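Local coordinates for particle-associated lyase (Acinetobacter bacteriophage AP22, PDB 4Y9V) that degrades the capsular polysaccharide of Acinetobacter baumannii as the lyase tailspike of the phage, working as a trimer, at the interface of chains A and B. Residues are numbered along the deposited sequence; one frame, centred on the assembly and turned at random. Chains: chain A/B, Particle-associated lyase.

The interface of chains A and B. Residues chain A 49, 52-53; chain B 31-33, 35.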
ATOM      1  N   THR A  49      -2.075  45.540 -18.984  1.00  6.29           N
ATOM      2  CA  THR A  49      -1.209  46.634 -19.391  1.00  6.67           C
ATOM      3  C   THR A  49      -0.623  46.383 -20.761  1.00  6.35           C
ATOM      4  O   THR A  49      -0.483  47.305 -21.596  1.00  6.95           O
ATOM      5  CB  THR A  49      -0.099  46.901 -18.346  1.00  7.64           C
ATOM      6  OG1 THR A  49       0.690  45.761 -18.228  1.00 11.89           O
ATOM      7  CG2 THR A  49      -0.667  47.410 -17.050  1.00  9.08           C
ATOM      8  N   LYS A  52      -3.309  47.009 -23.502  1.00  5.98           N
ATOM      9  CA  LYS A  52      -3.426  48.430 -23.789  0.57  6.48           C
ATOM     10  C   LYS A  52      -2.251  48.905 -24.611  1.00  6.37           C
ATOM     11  O   LYS A  52      -2.416  49.583 -25.655  1.00  7.22           O
ATOM     12  CB  LYS A  52      -3.505  49.278 -22.522  0.57  6.96           C
ATOM     13  CG  LYS A  52      -3.623  50.791 -22.819  0.57  8.00           C
ATOM     14  CD  LYS A  52      -5.038  51.182 -23.166  0.57  8.37           C
ATOM     15  CE  LYS A  52      -5.140  52.619 -23.580  0.57 11.66           C
ATOM     16  NZ  LYS A  52      -4.394  52.925 -24.838  0.57 12.01           N
ATOM     17  N   LYS A  53      -1.041  48.607 -24.193  1.00  6.30           N
ATOM     18  CA  LYS A  53       0.134  49.206 -24.824  1.00  6.73           C
ATOM     19  C   LYS A  53       0.279  48.713 -26.252  1.00  6.77           C
ATOM     20  O   LYS A  53       0.713  49.473 -27.135  1.00  7.95           O
ATOM     21  CB  LYS A  53       1.386  48.951 -23.976  1.00  7.42           C
ATOM     22  CG  LYS A  53       2.579  49.740 -24.403  1.00  8.14           C
ATOM     23  CD  LYS A  53       2.343  51.234 -24.474  1.00  8.34           C
ATOM     24  CE  LYS A  53       3.647  52.026 -24.513  1.00  8.80           C
ATOM     25  NZ  LYS A  53       3.367  53.465 -24.881  1.00 10.03           N
TER
ATOM     26  N   ASP B  31      -0.080  55.396 -16.187  1.00  8.16           N
ATOM     27  CA  ASP B  31       0.943  54.381 -16.262  1.00  7.76           C
ATOM     28  C   ASP B  31       1.573  54.410 -17.657  1.00  7.07           C
ATOM     29  O   ASP B  31       0.901  54.796 -18.614  1.00  8.01           O
ATOM     30  CB  ASP B  31       0.301  53.025 -15.955  1.00  8.37           C
ATOM     31  CG  ASP B  31       1.291  51.860 -15.984  1.00  8.02           C
ATOM     32  OD1 ASP B  31       1.989  51.645 -14.985  1.00  9.03           O
ATOM     33  OD2 ASP B  31       1.306  51.141 -17.054  1.00  9.40           O
ATOM     34  N   LYS B  32       2.810  53.949 -17.784  1.00  7.84           N
ATOM     35  CA  LYS B  32       3.481  53.924 -19.078  1.00  8.92           C
ATOM     36  C   LYS B  32       2.721  53.120 -20.121  1.00  8.01           C
ATOM     37  O   LYS B  32       2.904  53.343 -21.329  1.00  8.92           O
ATOM     38  CB  LYS B  32       4.903  53.411 -18.959  1.00 11.65           C
ATOM     39  CG  LYS B  32       5.080  51.970 -18.690  1.00 14.51           C
ATOM     40  CD  LYS B  32       6.562  51.485 -18.729  1.00 15.77           C
ATOM     41  CE  LYS B  32       6.588  50.013 -18.210  1.00 13.99           C
ATOM     42  NZ  LYS B  32       7.952  49.453 -18.162  1.00 14.23           N
ATOM     43  N   SER B  33       1.896  52.151 -19.716  1.00  7.75           N
ATOM     44  CA  SER B  33       1.130  51.386 -20.668  1.00  7.20           C
ATOM     45  C   SER B  33       0.032  52.153 -21.382  1.00  6.99           C
ATOM     46  O   SER B  33      -0.458  51.713 -22.403  1.00  7.95           O
ATOM     47  CB  SER B  33       0.448  50.217 -19.948  1.00  7.75           C
ATOM     48  OG  SER B  33      -0.504  50.662 -18.997  1.00  8.46           O
ATOM     49  N   ILE B  35      -2.866  52.881 -19.494  1.00  7.18           N
ATOM     50  CA  ILE B  35      -3.970  52.842 -18.535  1.00  7.37           C
ATOM     51  C   ILE B  35      -3.672  53.782 -17.388  1.00  7.28           C
ATOM     52  O   ILE B  35      -2.512  54.104 -17.088  1.00  8.46           O
ATOM     53  CB  ILE B  35      -4.313  51.415 -18.060  1.00  7.93           C
ATOM     54  CG1 ILE B  35      -3.365  50.829 -17.025  1.00  8.30           C
ATOM     55  CG2 ILE B  35      -4.491  50.476 -19.263  1.00  8.42           C
ATOM     56  CD1 ILE B  35      -3.786  49.454 -16.505  1.00  9.12           C
TER
HETATM   57  O   HOH W   1      -1.317  53.009 -24.674  1.00 13.96           O
HETATM   58  O   HOH W   2       1.279  54.856 -23.631  1.00 14.60           O
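B:Ser33 presses its CB against A:Thr49 on the flank of helix 47-54, near the N-terminal end of a trimeric tailspike lyase of the pectin lyase-like family. The patch is a helix-on-loop contact, and no direct polar bond crosses it. A:Thr49 CB lies 3.7 Å from B:Ser33 CB, a closeness that the small serine suits because its short side chain lets the loop backbone come down onto the helix. Its hydroxyl turns back into its own loop: with OG between the backbone N and the carbonyl carbon (chi1 64°), it donates to the carboxylate of B:Asp31, OG to OD2 2.7 Å, on the anti side and 18° out of plane. The same OD2 also takes the B:Ser33 amide N-H from above the carboxylate plane, so aspartate pins the turn with two bonds. B:Ser33 OG in turn receives a longer, nearly straight bond from B:Ile35 N at 3.3 Å.

The lysines offer aliphatic stems to the loop and amines to water. A:Lys53 sends its chain alongside the carbonyls of B:Ser33 and B:Lys32, CD 3.5 Å from B:Ser33 O, and its NZ reaches B:Lys32 O through a water. A:Lys52 is bent at chi2 (80°) and chi4, and its NZ meets a second water, 2.8 Å from B:Ser33 O. Branched B:Ile35 serves two neighbours: CG2 packs 3.6 Å from A:Lys52 CB, the side chains running antiparallel, while CD1 meets CG2 of A:Thr49, whose methyl gives the helix an apolar face.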